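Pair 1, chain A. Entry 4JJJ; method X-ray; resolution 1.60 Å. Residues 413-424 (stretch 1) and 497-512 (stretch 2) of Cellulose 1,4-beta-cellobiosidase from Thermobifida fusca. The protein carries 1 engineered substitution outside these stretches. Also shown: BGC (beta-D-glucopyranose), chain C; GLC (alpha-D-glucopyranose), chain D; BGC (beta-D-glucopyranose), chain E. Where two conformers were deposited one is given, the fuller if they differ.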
# COMPACT_ATOMS: atom_id res chain seq x y z
N ASN A 413 -1.92 -8.85 -10.91
CA ASN A 413 -1.00 -9.48 -11.85
C ASN A 413 0.47 -9.46 -11.32
O ASN A 413 1.32 -10.19 -11.77
CB ASN A 413 -1.12 -8.78 -13.16
CG ASN A 413 -2.40 -9.16 -13.91
OD1 ASN A 413 -3.32 -9.79 -13.38
ND2 ASN A 413 -2.48 -8.72 -15.17
N TRP A 414 0.79 -8.55 -10.39
CA TRP A 414 2.20 -8.51 -9.82
C TRP A 414 2.42 -9.55 -8.81
O TRP A 414 1.69 -9.60 -7.79
CB TRP A 414 2.35 -7.15 -9.19
CG TRP A 414 3.75 -6.93 -8.67
CD1 TRP A 414 4.93 -7.16 -9.36
CD2 TRP A 414 4.12 -6.35 -7.41
NE1 TRP A 414 6.00 -6.85 -8.57
CE2 TRP A 414 5.54 -6.34 -7.36
CE3 TRP A 414 3.40 -5.97 -6.28
CZ2 TRP A 414 6.20 -5.85 -6.25
CZ3 TRP A 414 4.05 -5.50 -5.21
CH2 TRP A 414 5.46 -5.44 -5.18
N PHE A 415 3.40 -10.42 -9.06
CA PHE A 415 3.79 -11.46 -8.11
C PHE A 415 4.23 -10.93 -6.76
O PHE A 415 4.12 -11.69 -5.80
CB PHE A 415 4.84 -12.38 -8.70
CG PHE A 415 5.29 -13.48 -7.81
CD1 PHE A 415 4.57 -14.68 -7.68
CD2 PHE A 415 6.44 -13.35 -7.10
CE1 PHE A 415 4.99 -15.73 -6.89
CE2 PHE A 415 6.88 -14.37 -6.28
CZ PHE A 415 6.16 -15.58 -6.20
N GLY A 416 4.65 -9.70 -6.71
CA GLY A 416 5.04 -9.12 -5.41
C GLY A 416 3.97 -9.25 -4.36
O GLY A 416 4.26 -9.47 -3.19
N PHE A 417 2.69 -9.12 -4.72
CA PHE A 417 1.69 -9.19 -3.69
C PHE A 417 1.55 -10.58 -3.12
O PHE A 417 1.17 -10.78 -1.98
CB PHE A 417 0.35 -8.75 -4.28
CG PHE A 417 0.12 -7.28 -4.35
CD1 PHE A 417 0.32 -6.46 -3.24
CD2 PHE A 417 -0.21 -6.71 -5.55
CE1 PHE A 417 0.05 -5.06 -3.32
CE2 PHE A 417 -0.44 -5.37 -5.62
CZ PHE A 417 -0.32 -4.56 -4.52
N GLN A 418 1.91 -11.61 -3.92
CA GLN A 418 1.91 -13.01 -3.44
C GLN A 418 2.83 -13.15 -2.25
O GLN A 418 2.43 -13.66 -1.19
CB GLN A 418 2.39 -14.01 -4.45
CG GLN A 418 1.54 -14.17 -5.71
CD GLN A 418 0.20 -14.68 -5.42
OE1 GLN A 418 0.03 -15.78 -4.77
NE2 GLN A 418 -0.84 -13.95 -5.84
N VAL A 419 4.07 -12.63 -2.38
CA VAL A 419 5.09 -12.74 -1.31
C VAL A 419 4.84 -11.78 -0.20
O VAL A 419 5.14 -12.11 0.98
CB VAL A 419 6.50 -12.74 -1.88
CG1 VAL A 419 6.78 -14.03 -2.64
CG2 VAL A 419 6.79 -11.55 -2.76
N TRP A 420 4.35 -10.61 -0.45
CA TRP A 420 4.07 -9.69 0.66
C TRP A 420 3.01 -10.31 1.61
O TRP A 420 3.17 -10.32 2.86
CB TRP A 420 3.66 -8.35 0.18
CG TRP A 420 4.74 -7.46 -0.25
CD1 TRP A 420 6.07 -7.63 -0.08
CD2 TRP A 420 4.57 -6.13 -0.79
NE1 TRP A 420 6.73 -6.54 -0.55
CE2 TRP A 420 5.84 -5.58 -0.95
CE3 TRP A 420 3.44 -5.38 -1.12
CZ2 TRP A 420 6.04 -4.30 -1.42
CZ3 TRP A 420 3.62 -4.08 -1.60
CH2 TRP A 420 4.90 -3.56 -1.73
N ASN A 421 1.94 -10.88 1.02
CA ASN A 421 0.93 -11.57 1.84
C ASN A 421 1.48 -12.84 2.46
O ASN A 421 1.42 -13.05 3.69
CB ASN A 421 -0.30 -11.85 1.02
CG ASN A 421 -1.15 -12.90 1.65
OD1 ASN A 421 -1.45 -12.80 2.79
ND2 ASN A 421 -1.75 -13.76 0.81
N MET A 422 2.11 -13.65 1.64
CA MET A 422 2.53 -14.97 2.06
C MET A 422 3.55 -14.92 3.15
O MET A 422 3.53 -15.76 4.02
CB MET A 422 2.99 -15.92 0.94
CG MET A 422 2.80 -17.40 1.25
SD MET A 422 1.14 -17.94 1.74
CE MET A 422 0.14 -17.39 0.36
N GLU A 423 4.45 -13.94 3.07
CA GLU A 423 5.48 -13.79 4.18
C GLU A 423 4.80 -13.60 5.55
O GLU A 423 5.25 -14.17 6.53
CB GLU A 423 6.40 -12.63 3.94
CG GLU A 423 7.63 -12.67 4.84
CD GLU A 423 8.52 -11.48 4.69
OE1 GLU A 423 8.85 -11.16 3.53
OE2 GLU A 423 8.87 -10.95 5.73
N ARG A 424 3.67 -12.89 5.55
CA ARG A 424 3.01 -12.63 6.79
C ARG A 424 2.31 -13.95 7.28
O ARG A 424 2.31 -14.24 8.47
CB ARG A 424 1.96 -11.55 6.62
CG ARG A 424 2.52 -10.18 6.16
CD ARG A 424 1.46 -9.44 5.40
NE ARG A 424 2.02 -8.22 4.84
CZ ARG A 424 1.55 -7.55 3.79
NH1 ARG A 424 0.47 -7.95 3.22
NH2 ARG A 424 2.27 -6.51 3.29
N GLN A 497 14.50 -10.20 -11.96
CA GLN A 497 15.45 -10.21 -10.86
C GLN A 497 15.11 -9.14 -9.76
O GLN A 497 15.99 -8.56 -9.12
CB GLN A 497 16.87 -9.97 -11.42
CG GLN A 497 17.34 -11.13 -12.30
CD GLN A 497 18.81 -11.04 -12.54
OE1 GLN A 497 19.33 -9.98 -12.88
NE2 GLN A 497 19.50 -12.16 -12.42
N ASP A 498 13.84 -8.86 -9.61
CA ASP A 498 13.39 -7.82 -8.68
C ASP A 498 13.88 -8.21 -7.29
O ASP A 498 13.45 -9.18 -6.76
CB ASP A 498 11.89 -7.69 -8.78
CG ASP A 498 11.33 -6.66 -7.93
OD1 ASP A 498 11.73 -6.54 -6.75
OD2 ASP A 498 10.34 -5.97 -8.35
N VAL A 499 14.70 -7.34 -6.74
CA VAL A 499 15.43 -7.74 -5.51
C VAL A 499 14.48 -7.70 -4.30
O VAL A 499 14.72 -8.41 -3.32
CB VAL A 499 16.72 -6.97 -5.27
CG1 VAL A 499 17.68 -7.22 -6.46
CG2 VAL A 499 16.47 -5.48 -5.07
N GLY A 500 13.49 -6.81 -4.35
CA GLY A 500 12.51 -6.67 -3.27
C GLY A 500 11.66 -7.94 -3.20
O GLY A 500 11.42 -8.55 -2.13
N VAL A 501 11.15 -8.34 -4.36
CA VAL A 501 10.32 -9.53 -4.47
C VAL A 501 11.17 -10.75 -4.05
O VAL A 501 10.70 -11.62 -3.37
CB VAL A 501 9.82 -9.70 -5.93
CG1 VAL A 501 9.22 -11.11 -6.11
CG2 VAL A 501 8.87 -8.61 -6.25
N THR A 502 12.40 -10.78 -4.50
CA THR A 502 13.33 -11.84 -4.16
C THR A 502 13.46 -11.99 -2.65
O THR A 502 13.38 -13.08 -2.12
CB THR A 502 14.68 -11.68 -4.88
OG1 THR A 502 14.44 -11.71 -6.31
CG2 THR A 502 15.66 -12.79 -4.49
N ALA A 503 13.71 -10.90 -1.97
CA ALA A 503 13.91 -10.95 -0.51
C ALA A 503 12.66 -11.41 0.21
O ALA A 503 12.76 -12.20 1.14
CB ALA A 503 14.40 -9.60 -0.08
N ALA A 504 11.48 -10.95 -0.23
CA ALA A 504 10.25 -11.38 0.40
C ALA A 504 10.01 -12.86 0.13
O ALA A 504 9.50 -13.59 1.00
CB ALA A 504 9.09 -10.52 -0.12
N LEU A 505 10.34 -13.35 -1.06
CA LEU A 505 10.20 -14.76 -1.37
C LEU A 505 11.15 -15.58 -0.47
O LEU A 505 10.74 -16.57 0.13
CB LEU A 505 10.47 -14.99 -2.85
CG LEU A 505 10.43 -16.46 -3.30
CD1 LEU A 505 9.10 -17.08 -2.95
CD2 LEU A 505 10.77 -16.51 -4.79
N ALA A 506 12.38 -15.15 -0.34
CA ALA A 506 13.35 -15.82 0.50
C ALA A 506 12.81 -15.89 1.93
O ALA A 506 12.91 -16.97 2.59
CB ALA A 506 14.65 -15.14 0.51
N LYS A 507 12.25 -14.78 2.47
CA LYS A 507 11.73 -14.82 3.83
C LYS A 507 10.57 -15.78 3.97
O LYS A 507 10.45 -16.52 4.97
CB LYS A 507 11.40 -13.45 4.29
CG LYS A 507 12.62 -12.59 4.65
CD LYS A 507 12.24 -11.27 5.20
CE LYS A 507 11.73 -10.29 4.14
NZ LYS A 507 10.86 -9.19 4.75
N THR A 508 9.64 -15.69 3.03
CA THR A 508 8.50 -16.55 3.09
C THR A 508 8.93 -18.00 3.23
O THR A 508 8.40 -18.75 4.08
CB THR A 508 7.64 -16.42 1.76
OG1 THR A 508 7.16 -15.10 1.70
CG2 THR A 508 6.41 -17.26 1.78
N LEU A 509 9.87 -18.38 2.42
CA LEU A 509 10.39 -19.74 2.40
C LEU A 509 11.14 -20.12 3.71
O LEU A 509 10.97 -21.22 4.21
CB LEU A 509 11.31 -19.95 1.17
CG LEU A 509 10.55 -19.88 -0.19
CD1 LEU A 509 11.50 -19.91 -1.36
CD2 LEU A 509 9.55 -20.98 -0.31
N MET A 510 11.88 -19.19 4.25
CA MET A 510 12.61 -19.42 5.50
C MET A 510 11.66 -19.61 6.68
O MET A 510 11.87 -20.57 7.45
CB MET A 510 13.56 -18.26 5.77
CG MET A 510 14.85 -18.38 4.92
SD MET A 510 16.11 -17.20 5.44
CE MET A 510 15.33 -15.60 5.22
N TYR A 511 10.68 -18.73 6.86
CA TYR A 511 9.72 -18.88 7.99
C TYR A 511 9.03 -20.20 7.86
O TYR A 511 8.79 -20.93 8.87
CB TYR A 511 8.76 -17.68 8.04
CG TYR A 511 9.38 -16.42 8.54
CD1 TYR A 511 9.65 -15.38 7.68
CD2 TYR A 511 9.63 -16.23 9.89
CE1 TYR A 511 10.20 -14.21 8.19
CE2 TYR A 511 10.19 -15.10 10.42
CZ TYR A 511 10.53 -14.07 9.58
OH TYR A 511 11.03 -12.87 9.99
N TYR A 512 8.58 -20.53 6.64
CA TYR A 512 7.91 -21.80 6.43
C TYR A 512 8.80 -23.00 6.71
O TYR A 512 8.37 -23.98 7.36
CB TYR A 512 7.44 -21.88 4.99
CG TYR A 512 6.83 -23.22 4.60
CD1 TYR A 512 5.56 -23.62 5.06
CD2 TYR A 512 7.52 -24.03 3.73
CE1 TYR A 512 4.98 -24.87 4.67
CE2 TYR A 512 6.97 -25.28 3.37
CZ TYR A 512 5.72 -25.65 3.82
OH TYR A 512 5.19 -26.80 3.38
C2 BGC C . 5.94 -3.95 -10.59
C3 BGC C . 5.56 -2.77 -9.71
C4 BGC C . 6.57 -2.61 -8.55
C5 BGC C . 8.06 -2.70 -8.95
C6 BGC C . 9.00 -2.88 -7.76
C1 BGC C . 7.40 -3.91 -10.97
O1 BGC C . 7.66 -5.12 -11.75
O2 BGC C . 5.05 -3.83 -11.76
O3 BGC C . 4.24 -2.92 -9.19
O4 BGC C . 6.41 -1.37 -7.86
O5 BGC C . 8.26 -3.83 -9.81
O6 BGC C . 8.81 -4.11 -7.10
C1 GLC D . 7.76 -3.64 -11.04
C2 GLC D . 6.30 -3.66 -10.82
C3 GLC D . 5.88 -2.49 -9.89
C4 GLC D . 6.66 -2.54 -8.57
C5 GLC D . 8.14 -2.61 -8.94
C6 GLC D . 9.09 -2.76 -7.79
O1 GLC D . 7.94 -2.43 -11.67
O2 GLC D . 5.62 -3.38 -12.12
O3 GLC D . 4.47 -2.48 -9.69
O4 GLC D . 6.45 -1.31 -7.84
O5 GLC D . 8.39 -3.74 -9.77
O6 GLC D . 8.84 -3.98 -7.18
C2 BGC E . 6.04 -0.19 -5.85
C3 BGC E . 5.38 -0.21 -4.48
C4 BGC E . 3.90 -0.67 -4.60
C5 BGC E . 3.76 -1.95 -5.46
C6 BGC E . 2.30 -2.27 -5.71
C1 BGC E . 5.88 -1.51 -6.58
O2 BGC E . 7.44 0.04 -5.70
O3 BGC E . 5.49 1.13 -3.92
O4 BGC E . 3.38 -0.89 -3.27
O5 BGC E . 4.46 -1.74 -6.69
O6 BGC E . 1.65 -1.19 -6.35
O HOH W 1 8.50 -7.40 -9.84
O HOH W 2 11.12 -10.53 8.32

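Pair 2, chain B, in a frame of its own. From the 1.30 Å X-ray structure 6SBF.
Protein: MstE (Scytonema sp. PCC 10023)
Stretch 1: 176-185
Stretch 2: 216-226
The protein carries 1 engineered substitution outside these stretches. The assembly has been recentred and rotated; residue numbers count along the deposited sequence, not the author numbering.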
# COMPACT_ATOMS: atom_id res chain seq x y z
N HIS B 176 -9.65 1.42 10.66
CA HIS B 176 -9.49 0.81 9.33
C HIS B 176 -8.39 -0.23 9.38
O HIS B 176 -7.28 0.09 9.82
CB HIS B 176 -9.17 1.88 8.30
CG HIS B 176 -10.30 2.83 8.13
ND1 HIS B 176 -10.14 4.19 7.92
CD2 HIS B 176 -11.64 2.60 8.14
CE1 HIS B 176 -11.35 4.74 7.79
NE2 HIS B 176 -12.31 3.78 7.91
N THR B 177 -8.63 -1.44 8.92
CA THR B 177 -7.62 -2.49 9.06
C THR B 177 -6.44 -2.27 8.12
O THR B 177 -5.29 -2.55 8.50
CB THR B 177 -8.31 -3.83 8.88
OG1 THR B 177 -9.42 -3.93 9.80
CG2 THR B 177 -7.38 -4.99 9.15
N CYS B 178 -6.68 -1.76 6.93
CA CYS B 178 -5.65 -1.47 5.93
C CYS B 178 -4.68 -0.40 6.51
O CYS B 178 -3.46 -0.56 6.44
CB CYS B 178 -6.28 -0.99 4.62
SG CYS B 178 -7.56 0.29 4.79
N VAL B 179 -5.21 0.67 7.07
CA VAL B 179 -4.41 1.76 7.64
C VAL B 179 -3.73 1.25 8.89
O VAL B 179 -2.51 1.53 9.10
CB VAL B 179 -5.26 2.98 7.92
CG1 VAL B 179 -4.40 4.12 8.50
CG2 VAL B 179 -5.95 3.41 6.65
N SER B 180 -4.38 0.48 9.74
CA SER B 180 -3.78 -0.07 10.95
C SER B 180 -2.60 -0.98 10.58
O SER B 180 -1.53 -0.91 11.23
CB SER B 180 -4.84 -0.83 11.75
OG SER B 180 -5.87 0.02 12.20
N ALA B 181 -2.73 -1.81 9.56
CA ALA B 181 -1.68 -2.72 9.12
C ALA B 181 -0.46 -1.90 8.69
O ALA B 181 0.70 -2.24 9.02
CB ALA B 181 -2.17 -3.62 8.02
N ALA B 182 -0.67 -0.87 7.91
CA ALA B 182 0.43 -0.05 7.40
C ALA B 182 1.09 0.72 8.56
O ALA B 182 2.33 0.78 8.61
CB ALA B 182 -0.07 0.89 6.33
N VAL B 183 0.34 1.30 9.46
CA VAL B 183 0.90 2.06 10.60
C VAL B 183 1.67 1.10 11.49
O VAL B 183 2.69 1.51 12.08
CB VAL B 183 -0.18 2.88 11.32
CG1 VAL B 183 0.31 3.49 12.61
CG2 VAL B 183 -0.70 3.99 10.42
N ALA B 184 1.25 -0.13 11.59
CA ALA B 184 1.98 -1.14 12.41
C ALA B 184 3.34 -1.49 11.80
O ALA B 184 4.09 -2.18 12.49
CB ALA B 184 1.13 -2.37 12.56
N ALA B 185 3.66 -1.06 10.59
CA ALA B 185 5.04 -1.15 10.04
C ALA B 185 6.00 -0.26 10.86
O ALA B 185 7.19 -0.49 10.81
CB ALA B 185 5.11 -0.78 8.57
N GLU B 216 -5.19 -8.73 -0.52
CA GLU B 216 -3.75 -9.07 -0.44
C GLU B 216 -2.95 -7.91 0.18
O GLU B 216 -1.98 -8.20 0.84
CB GLU B 216 -3.25 -9.44 -1.83
CG GLU B 216 -3.92 -10.67 -2.45
CD GLU B 216 -5.33 -10.48 -2.96
OE1 GLU B 216 -6.03 -11.54 -3.16
OE2 GLU B 216 -5.73 -9.31 -3.20
N TYR B 217 -3.33 -6.68 -0.09
CA TYR B 217 -2.66 -5.51 0.48
C TYR B 217 -2.71 -5.56 1.99
O TYR B 217 -1.64 -5.55 2.67
CB TYR B 217 -3.32 -4.25 -0.08
CG TYR B 217 -2.86 -2.95 0.52
CD1 TYR B 217 -3.41 -2.43 1.65
CD2 TYR B 217 -1.91 -2.18 -0.11
CE1 TYR B 217 -3.04 -1.20 2.18
CE2 TYR B 217 -1.50 -0.95 0.41
CZ TYR B 217 -2.06 -0.45 1.55
OH TYR B 217 -1.67 0.77 2.05
N THR B 218 -3.88 -5.66 2.58
CA THR B 218 -4.04 -5.62 4.04
C THR B 218 -3.43 -6.88 4.62
O THR B 218 -2.85 -6.84 5.72
CB THR B 218 -5.49 -5.38 4.46
OG1 THR B 218 -5.94 -4.16 3.87
CG2 THR B 218 -5.67 -5.28 5.94
N THR B 219 -3.64 -8.02 3.97
CA THR B 219 -3.18 -9.30 4.52
C THR B 219 -1.65 -9.30 4.58
O THR B 219 -1.06 -9.70 5.60
CB THR B 219 -3.73 -10.46 3.70
OG1 THR B 219 -5.18 -10.42 3.75
CG2 THR B 219 -3.25 -11.80 4.24
N ALA B 220 -0.99 -8.92 3.50
CA ALA B 220 0.51 -8.90 3.48
C ALA B 220 1.00 -7.93 4.56
O ALA B 220 1.90 -8.27 5.32
CB ALA B 220 0.99 -8.47 2.13
N LEU B 221 0.46 -6.71 4.61
CA LEU B 221 0.97 -5.73 5.57
C LEU B 221 0.76 -6.21 6.99
O LEU B 221 1.60 -6.00 7.86
CB LEU B 221 0.30 -4.38 5.33
CG LEU B 221 0.80 -3.61 4.11
CD1 LEU B 221 -0.10 -2.46 3.82
CD2 LEU B 221 2.25 -3.17 4.28
N THR B 222 -0.39 -6.81 7.28
CA THR B 222 -0.68 -7.27 8.66
C THR B 222 0.28 -8.41 9.02
O THR B 222 0.88 -8.39 10.13
CB THR B 222 -2.13 -7.68 8.83
OG1 THR B 222 -3.02 -6.60 8.51
CG2 THR B 222 -2.35 -8.10 10.26
N ALA B 223 0.40 -9.40 8.15
CA ALA B 223 1.29 -10.53 8.43
C ALA B 223 2.74 -10.03 8.61
O ALA B 223 3.47 -10.56 9.47
CB ALA B 223 1.19 -11.55 7.36
N GLU B 224 3.15 -9.06 7.80
CA GLU B 224 4.51 -8.51 7.93
C GLU B 224 4.67 -7.84 9.29
O GLU B 224 5.75 -7.97 9.94
CB GLU B 224 4.76 -7.49 6.82
CG GLU B 224 5.06 -8.08 5.47
CD GLU B 224 5.14 -7.07 4.33
OE1 GLU B 224 4.82 -5.85 4.56
OE2 GLU B 224 5.50 -7.51 3.21
N ALA B 225 3.67 -7.11 9.81
CA ALA B 225 3.79 -6.43 11.12
C ALA B 225 3.88 -7.49 12.20
O ALA B 225 4.67 -7.36 13.16
CB ALA B 225 2.63 -5.51 11.37
N LEU B 226 3.06 -8.53 12.12
CA LEU B 226 3.14 -9.62 13.10
C LEU B 226 4.52 -10.27 13.05
O LEU B 226 5.09 -10.61 14.11
CB LEU B 226 2.00 -10.63 12.86
CG LEU B 226 0.58 -10.10 13.08
CD1 LEU B 226 -0.41 -11.19 12.70
CD2 LEU B 226 0.36 -9.57 14.51
O HOH W 3 -2.88 1.42 4.29
O HOH W 4 3.01 -3.65 8.15

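Pair 1 ties its two helices together with a salt bridge; pair 2 has no direct hydrogen bond between its stretches. In pair 1, A:Lys507 NZ donates to A:Glu423 OE2 at 2.8 Å and, weakly, to A:Glu423 OE1 at 3.1 Å. The matching positions in pair 2 are B:Glu224 and B:Ala185, and neither side chain reaches the other stretch. In pair 2, water 4 donates to B:Ala181 O and to B:Leu221 O, each at 2.8 Å, and so joins the two backbones. Pair 1 has a water link too: water 1 accepts from A:Trp414 NE1 and donates to A:Asp498 OD2.

The backbone frame is nearly the same. Fourteen central residues superpose with an RMSD of 0.3 Å. In both pairs the helices run in roughly the same direction. The axes cross at 30° and approach to 8.4 Å in pair 1, and cross at 35° and approach to 8.1 Å in pair 2.

The central match is A:Val419 with B:Ala181. Both point toward the other helix. A:Val419 sits as a knob among A:Val501, A:Ala504, A:Leu505 and A:Thr508. A:Val419 CG2 lies 3.6 Å from A:Ala504 CB, and A:Val419 CG1 lies 3.8 Å from A:Leu505 CB. In pair 2 the sizes are exchanged at one facing position: small B:Ala181 meets B:Leu221, which matches A:Ala504. B:Ala181 CB is 3.7 Å from B:Leu221 CB. B:Ala181 CB is also 3.1 Å from B:Thr222 OG1, whose hydroxyl donates to B:Thr218 O within its own helix, at 2.8 Å.

A:Gly416 matches B:Cys178. The glycine leaves room for the ring of A:Trp414: an ideal CB on A:Gly416 would lie 2.1 Å from A:Trp414 CZ2. That ring packs against A:Val501, with A:Trp414 CZ2 3.8 Å from A:Val501 CG2, and bound sugar lies over one of its faces. In pair 2 the CB of B:Cys178 packs at the edge of the B:Tyr217 ring, 4.1 Å from B:Tyr217 CE1. B:Cys178 CB also lies 3.3 Å from B:Thr218 OG1. B:Tyr217 matches A:Gly500, which has no side chain.

A:Val501 and B:Thr218 match closely and have similar shapes. A:Val501 CG1 meets the edge of the A:Phe415 ring, 3.7 Å from A:Phe415 CD2. B:Thr177, much smaller, matches A:Phe415, and B:Thr177 CG2 lies 3.6 Å from B:Thr218 CG2.

A:Met422 and A:Thr508 match B:Ala184 and B:Ala225. The first two meet through A:Met422 CG and A:Thr508 CG2, at 3.7 Å. The two alanines touch CB to CB at the same distance, B:Ala184 CB to B:Ala225 CB.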